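Local coordinates for probable cell division protein WhiA (Thermotoga maritima, PDB 3HYI) that probably acts as a DNA-binding protein in cell division and chromosome segregation, combining a degenerate LAGLIDADG homing endonuclease domain with a helix-turn-helix domain, at residues 48-53 against 90-95; 36-41 against 116-121. One frame throughout, in Å; residues are numbered along the deposited sequence.

Contact 1: residues 48-53 against 90-95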
loop_
_atom_site.group_PDB
_atom_site.type_symbol
_atom_site.label_atom_id
_atom_site.label_comp_id
_atom_site.label_asym_id
_atom_site.label_seq_id
_atom_site.Cartn_x
_atom_site.Cartn_y
_atom_site.Cartn_z
ATOM N N HIS A 48 -37.070 -11.288 14.467
ATOM C CA HIS A 48 -35.697 -11.800 14.455
ATOM C C HIS A 48 -34.778 -11.004 13.535
ATOM O O HIS A 48 -35.240 -10.371 12.585
ATOM C CB HIS A 48 -35.680 -13.269 14.006
ATOM C CG HIS A 48 -35.869 -14.248 15.123
ATOM N ND1 HIS A 48 -35.520 -13.962 16.426
ATOM C CD2 HIS A 48 -36.340 -15.517 15.129
ATOM C CE1 HIS A 48 -35.788 -15.005 17.190
ATOM N NE2 HIS A 48 -36.284 -15.963 16.427
ATOM N N ILE A 49 -33.480 -11.078 13.812
ATOM C CA ILE A 49 -32.449 -10.552 12.934
ATOM C C ILE A 49 -31.480 -11.694 12.673
ATOM O O ILE A 49 -30.967 -12.299 13.614
ATOM C CB ILE A 49 -31.665 -9.385 13.566
ATOM C CG1 ILE A 49 -32.614 -8.290 14.053
ATOM C CG2 ILE A 49 -30.680 -8.813 12.556
ATOM C CD1 ILE A 49 -31.904 -7.077 14.618
ATOM N N VAL A 50 -31.245 -11.996 11.400
ATOM C CA VAL A 50 -30.242 -12.977 11.014
ATOM C C VAL A 50 -28.975 -12.248 10.572
ATOM O O VAL A 50 -28.995 -11.500 9.593
ATOM C CB VAL A 50 -30.744 -13.878 9.875
ATOM C CG1 VAL A 50 -29.603 -14.718 9.316
ATOM C CG2 VAL A 50 -31.889 -14.768 10.362
ATOM N N PHE A 51 -27.886 -12.461 11.312
ATOM C CA PHE A 51 -26.579 -11.906 10.967
ATOM C C PHE A 51 -25.718 -12.962 10.276
ATOM O O PHE A 51 -25.589 -14.080 10.768
ATOM C CB PHE A 51 -25.848 -11.420 12.220
ATOM C CG PHE A 51 -26.508 -10.256 12.901
ATOM C CD1 PHE A 51 -26.208 -8.956 12.527
ATOM C CD2 PHE A 51 -27.415 -10.461 13.932
ATOM C CE1 PHE A 51 -26.808 -7.876 13.160
ATOM C CE2 PHE A 51 -28.020 -9.385 14.568
ATOM C CZ PHE A 51 -27.716 -8.091 14.181
ATOM N N SER A 52 -25.131 -12.593 9.140
ATOM C CA SER A 52 -24.201 -13.454 8.413
ATOM C C SER A 52 -22.806 -12.849 8.533
ATOM O O SER A 52 -22.565 -11.762 8.021
ATOM C CB SER A 52 -24.607 -13.551 6.943
ATOM O OG SER A 52 -25.960 -13.959 6.815
ATOM N N LEU A 53 -21.898 -13.546 9.214
ATOM C CA LEU A 53 -20.577 -12.997 9.528
ATOM C C LEU A 53 -19.451 -13.951 9.141
ATOM O O LEU A 53 -19.483 -15.129 9.488
ATOM C CB LEU A 53 -20.482 -12.682 11.023
ATOM C CG LEU A 53 -21.484 -11.668 11.587
ATOM C CD1 LEU A 53 -21.342 -11.571 13.100
ATOM C CD2 LEU A 53 -21.312 -10.289 10.944
ATOM N N LYS A 90 -23.820 -17.856 11.028
ATOM C CA LYS A 90 -25.185 -17.333 11.135
ATOM C C LYS A 90 -25.585 -17.148 12.588
ATOM O O LYS A 90 -25.742 -18.125 13.320
ATOM C CB LYS A 90 -26.203 -18.257 10.461
ATOM C CG LYS A 90 -26.545 -17.881 9.025
ATOM C CD LYS A 90 -28.049 -17.938 8.714
ATOM C CE LYS A 90 -28.764 -19.138 9.332
ATOM N NZ LYS A 90 -30.045 -19.442 8.633
ATOM N N ILE A 91 -25.766 -15.893 12.991
ATOM C CA ILE A 91 -26.202 -15.565 14.343
ATOM C C ILE A 91 -27.624 -15.010 14.290
ATOM O O ILE A 91 -27.873 -13.986 13.651
ATOM C CB ILE A 91 -25.252 -14.550 15.015
ATOM C CG1 ILE A 91 -23.816 -15.086 15.010
ATOM C CG2 ILE A 91 -25.703 -14.256 16.442
ATOM C CD1 ILE A 91 -22.788 -14.129 15.579
ATOM N N THR A 92 -28.549 -15.704 14.949
ATOM C CA THR A 92 -29.944 -15.277 15.019
ATOM C C THR A 92 -30.231 -14.679 16.390
ATOM O O THR A 92 -29.998 -15.316 17.417
ATOM C CB THR A 92 -30.910 -16.446 14.759
ATOM O OG1 THR A 92 -30.645 -17.005 13.468
ATOM C CG2 THR A 92 -32.357 -15.970 14.809
ATOM N N ALA A 93 -30.733 -13.447 16.392
ATOM C CA ALA A 93 -31.031 -12.726 17.623
ATOM C C ALA A 93 -32.446 -12.168 17.586
ATOM O O ALA A 93 -33.064 -12.073 16.525
ATOM C CB ALA A 93 -30.029 -11.604 17.828
ATOM N N GLU A 94 -32.944 -11.799 18.761
ATOM C CA GLU A 94 -34.292 -11.266 18.905
ATOM C C GLU A 94 -34.332 -9.813 18.447
ATOM O O GLU A 94 -33.443 -9.029 18.783
ATOM C CB GLU A 94 -34.737 -11.368 20.363
ATOM C CG GLU A 94 -36.234 -11.199 20.579
ATOM C CD GLU A 94 -36.711 -11.839 21.872
ATOM O OE1 GLU A 94 -35.925 -11.884 22.843
ATOM O OE2 GLU A 94 -37.874 -12.297 21.917
ATOM N N TYR A 95 -35.358 -9.462 17.673
ATOM C CA TYR A 95 -35.543 -8.085 17.229
ATOM C C TYR A 95 -36.169 -7.241 18.338
ATOM O O TYR A 95 -37.089 -7.682 19.033
ATOM C CB TYR A 95 -36.417 -8.002 15.972
ATOM C CG TYR A 95 -36.714 -6.571 15.575
ATOM C CD1 TYR A 95 -35.721 -5.768 15.020
ATOM C CD2 TYR A 95 -37.972 -6.008 15.789
ATOM C CE1 TYR A 95 -35.972 -4.453 14.668
ATOM C CE2 TYR A 95 -38.235 -4.686 15.439
ATOM C CZ TYR A 95 -37.225 -3.916 14.878
ATOM O OH TYR A 95 -37.460 -2.608 14.525
#
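Ile49 faces Ala93 and Phe51 faces Ile91 in the two hydrogen-bonded pairs that join antiparallel strands 48-53 and 88-94, the inner strands of the four-stranded sheet in the N-terminal LAGLIDADG-like domain. Each pair exchanges two backbone bonds. Ile49 N gives to Ala93 O at 2.9 Å, and Ala93 N returns to Ile49 O. Phe51 N reaches Ile91 O over 2.8 Å with a nearly straight N-H...O angle of 172°, answered by Ile91 N to Phe51 O. The carbonyls of Ile49 and Phe51 also receive a softer CA-H...O contact each, from Thr92 and Lys90. Ala93 O has a second donor: His48 ND1, in one of two conformers, makes a weak bond to it (3.1 Å, 135°).

Residues in between turn their backbone groups outward: Val50 bonds to Asp41 on one flank, Lys90 to Ile77 and Thr92 to Ser74 on the other, where the Ser74 hydroxyl also bonds to Thr92 O. Ile49, Phe51, Ile91 and Ala93 share the face covered by helices 25-39 and 56-68, which suits their apolar side chains; small Ala93 lies at the edge of the Phe51 ring. Val50, Lys90 and Thr92 lie on the other, partly exposed face. There the bent Lys90 chain sets CD 3.6 Å from Val50 CG1, while NZ has a long, weak ion pair with Glu79. In the same His48 conformer, Thr92 CG2 makes a CH-pi contact over the ring centre, 4.0 Å from the His48 centroid.

Contact 2: residues 36-41 against 116-121; sequences IKARGD and RGLFLS
Ala38 CB presses against Ser121 OG at 3.1 Å, a tight approach between helices 25-39 and 108-122. Read as sequence, IKARGD and RGLFLS appear to fit parts of two LAGLIDADG motifs, whose helices pack together at the centre of this fold. Ala38 and Ser121 then fall at the same motif position, consistent with both being small: Ala38 presents just a methyl group, and Ser121 folds its hydroxyl back onto its own helix. With chi1 at 60°, OG sits between the backbone N and the carbonyl carbon, from where it donates to Gly117 O at 2.7 Å. Ser121 N bonds to the same oxygen from the opposite face of the carbonyl plane, so two donors grip Gly117 O and the hydroxyl's proton is used within its own helix.

Arg39 lies across the end of this contact. Its CG is anti to the carbonyl carbon, and CG approaches Ser121 CB at 3.9 Å. The chain bends at chi2 (-62°), and Ser121 O lies against one face of the guanidinium, 3.3 Å from its plane and over its centre. No hydrogen bond forms there; NH1 instead bonds to Ser52 O and His54 ND1, which anchors the flat group, and its positive charge may still be favourable beside a carbonyl near the helix end. An alanine here would probably leave Ser52 O and His54 ND1 without this donor and open a gap beside Ser121 O. Arg39 appears to stand where active homing endonucleases carry an acidic residue, consistent with a degenerate site. One turn before Ser121 on the same helix, Leu118 CD2 packs against Ala38 CB at 3.9 Å.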
loop_
_atom_site.group_PDB
_atom_site.type_symbol
_atom_site.label_atom_id
_atom_site.label_comp_id
_atom_site.label_asym_id
_atom_site.label_seq_id
_atom_site.Cartn_x
_atom_site.Cartn_y
_atom_site.Cartn_z
ATOM N N ILE A 36 -26.268 -4.527 11.770
ATOM C CA ILE A 36 -27.566 -4.752 11.127
ATOM C C ILE A 36 -27.585 -4.248 9.684
ATOM O O ILE A 36 -28.000 -4.972 8.779
ATOM C CB ILE A 36 -28.718 -4.077 11.907
ATOM C CG1 ILE A 36 -28.931 -4.761 13.260
ATOM C CG2 ILE A 36 -30.017 -4.123 11.102
ATOM C CD1 ILE A 36 -29.978 -4.087 14.126
ATOM N N LYS A 37 -27.140 -3.011 9.474
ATOM C CA LYS A 37 -27.127 -2.418 8.133
ATOM C C LYS A 37 -26.211 -3.177 7.169
ATOM O O LYS A 37 -26.558 -3.378 6.004
ATOM C CB LYS A 37 -26.703 -0.946 8.190
ATOM C CG LYS A 37 -27.721 0.003 8.827
ATOM C CD LYS A 37 -29.070 -0.042 8.128
ATOM C CE LYS A 37 -29.901 1.192 8.446
ATOM N NZ LYS A 37 -31.333 1.020 8.058
ATOM N N ALA A 38 -25.048 -3.600 7.660
ATOM C CA ALA A 38 -24.059 -4.284 6.825
ATOM C C ALA A 38 -24.405 -5.752 6.563
ATOM O O ALA A 38 -24.358 -6.206 5.418
ATOM C CB ALA A 38 -22.671 -4.175 7.452
ATOM N N ARG A 39 -24.742 -6.490 7.618
ATOM C CA ARG A 39 -24.893 -7.949 7.516
ATOM C C ARG A 39 -26.163 -8.527 8.150
ATOM O O ARG A 39 -26.290 -9.745 8.281
ATOM C CB ARG A 39 -23.653 -8.627 8.115
ATOM C CG ARG A 39 -22.382 -8.456 7.281
ATOM C CD ARG A 39 -22.527 -9.081 5.891
ATOM N NE ARG A 39 -21.281 -9.061 5.127
ATOM C CZ ARG A 39 -20.260 -9.899 5.309
ATOM N NH1 ARG A 39 -20.308 -10.838 6.247
ATOM N NH2 ARG A 39 -19.174 -9.793 4.550
ATOM N N GLY A 40 -27.109 -7.664 8.511
ATOM C CA GLY A 40 -28.344 -8.105 9.143
ATOM C C GLY A 40 -29.469 -8.261 8.141
ATOM O O GLY A 40 -29.777 -7.329 7.397
ATOM N N ASP A 41 -30.070 -9.448 8.105
ATOM C CA ASP A 41 -31.323 -9.650 7.392
ATOM C C ASP A 41 -32.436 -9.480 8.421
ATOM O O ASP A 41 -32.697 -10.376 9.223
ATOM C CB ASP A 41 -31.377 -11.035 6.735
ATOM C CG ASP A 41 -32.569 -11.197 5.805
ATOM O OD1 ASP A 41 -33.186 -10.178 5.420
ATOM O OD2 ASP A 41 -32.892 -12.351 5.456
ATOM N N ARG A 116 -17.500 1.300 13.430
ATOM C CA ARG A 116 -16.903 0.090 13.989
ATOM C C ARG A 116 -17.753 -1.138 13.654
ATOM O O ARG A 116 -17.224 -2.174 13.259
ATOM C CB ARG A 116 -16.724 0.224 15.505
ATOM C CG ARG A 116 -16.023 -0.966 16.149
ATOM C CD ARG A 116 -15.455 -0.628 17.520
ATOM N NE ARG A 116 -16.473 -0.083 18.414
ATOM C CZ ARG A 116 -16.554 1.180 18.831
ATOM N NH1 ARG A 116 -15.662 2.099 18.474
ATOM N NH2 ARG A 116 -17.552 1.527 19.630
ATOM N N GLY A 117 -19.069 -1.011 13.809
ATOM C CA GLY A 117 -20.000 -2.072 13.442
ATOM C C GLY A 117 -19.963 -2.406 11.961
ATOM O O GLY A 117 -19.920 -3.578 11.588
ATOM N N LEU A 118 -19.986 -1.371 11.121
ATOM C CA LEU A 118 -19.898 -1.539 9.664
ATOM C C LEU A 118 -18.632 -2.281 9.245
ATOM O O LEU A 118 -18.674 -3.172 8.397
ATOM C CB LEU A 118 -19.932 -0.179 8.957
ATOM C CG LEU A 118 -21.278 0.536 8.807
ATOM C CD1 LEU A 118 -21.083 1.858 8.073
ATOM C CD2 LEU A 118 -22.293 -0.338 8.073
ATOM N N PHE A 119 -17.512 -1.898 9.847
ATOM C CA PHE A 119 -16.208 -2.452 9.513
ATOM C C PHE A 119 -16.037 -3.891 9.988
ATOM O O PHE A 119 -15.559 -4.744 9.238
ATOM C CB PHE A 119 -15.102 -1.584 10.116
ATOM C CG PHE A 119 -13.721 -2.106 9.859
ATOM C CD1 PHE A 119 -13.036 -2.808 10.841
ATOM C CD2 PHE A 119 -13.111 -1.909 8.629
ATOM C CE1 PHE A 119 -11.765 -3.292 10.608
ATOM C CE2 PHE A 119 -11.833 -2.395 8.385
ATOM C CZ PHE A 119 -11.159 -3.085 9.376
ATOM N N LEU A 120 -16.404 -4.148 11.240
ATOM C CA LEU A 120 -16.303 -5.493 11.803
ATOM C C LEU A 120 -17.116 -6.495 10.992
ATOM O O LEU A 120 -16.613 -7.558 10.624
ATOM C CB LEU A 120 -16.762 -5.514 13.268
ATOM C CG LEU A 120 -15.726 -5.096 14.317
ATOM C CD1 LEU A 120 -16.403 -4.866 15.646
ATOM C CD2 LEU A 120 -14.610 -6.137 14.456
ATOM N N SER A 121 -18.365 -6.142 10.702
ATOM C CA SER A 121 -19.304 -7.067 10.071
ATOM C C SER A 121 -19.047 -7.253 8.572
ATOM O O SER A 121 -18.930 -8.384 8.098
ATOM C CB SER A 121 -20.752 -6.604 10.306
ATOM O OG SER A 121 -20.989 -5.315 9.763
#

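Overall arrangement
Contact 1 lies within one LAGLIDADG-like half, whereas contact 2 joins that half to the next; their centres are about 11 Å apart. Along the chain, residues 36-41 come first, then both strands of contact 1, and finally 116-121, so contact 1 is nested inside the loop closed by contact 2. Helix 25-39 runs into strand 40-43, the neighbour of strand 48-53 in the same sheet, and Ile36 packs on Ile49 and Phe51. Backbone and side-chain hydrogen bonds from strand 48-53 to Arg39 and Asp41 tie the two contacts together. The sheet is thus coupled directly to the helix interface of the degenerate endonuclease domain.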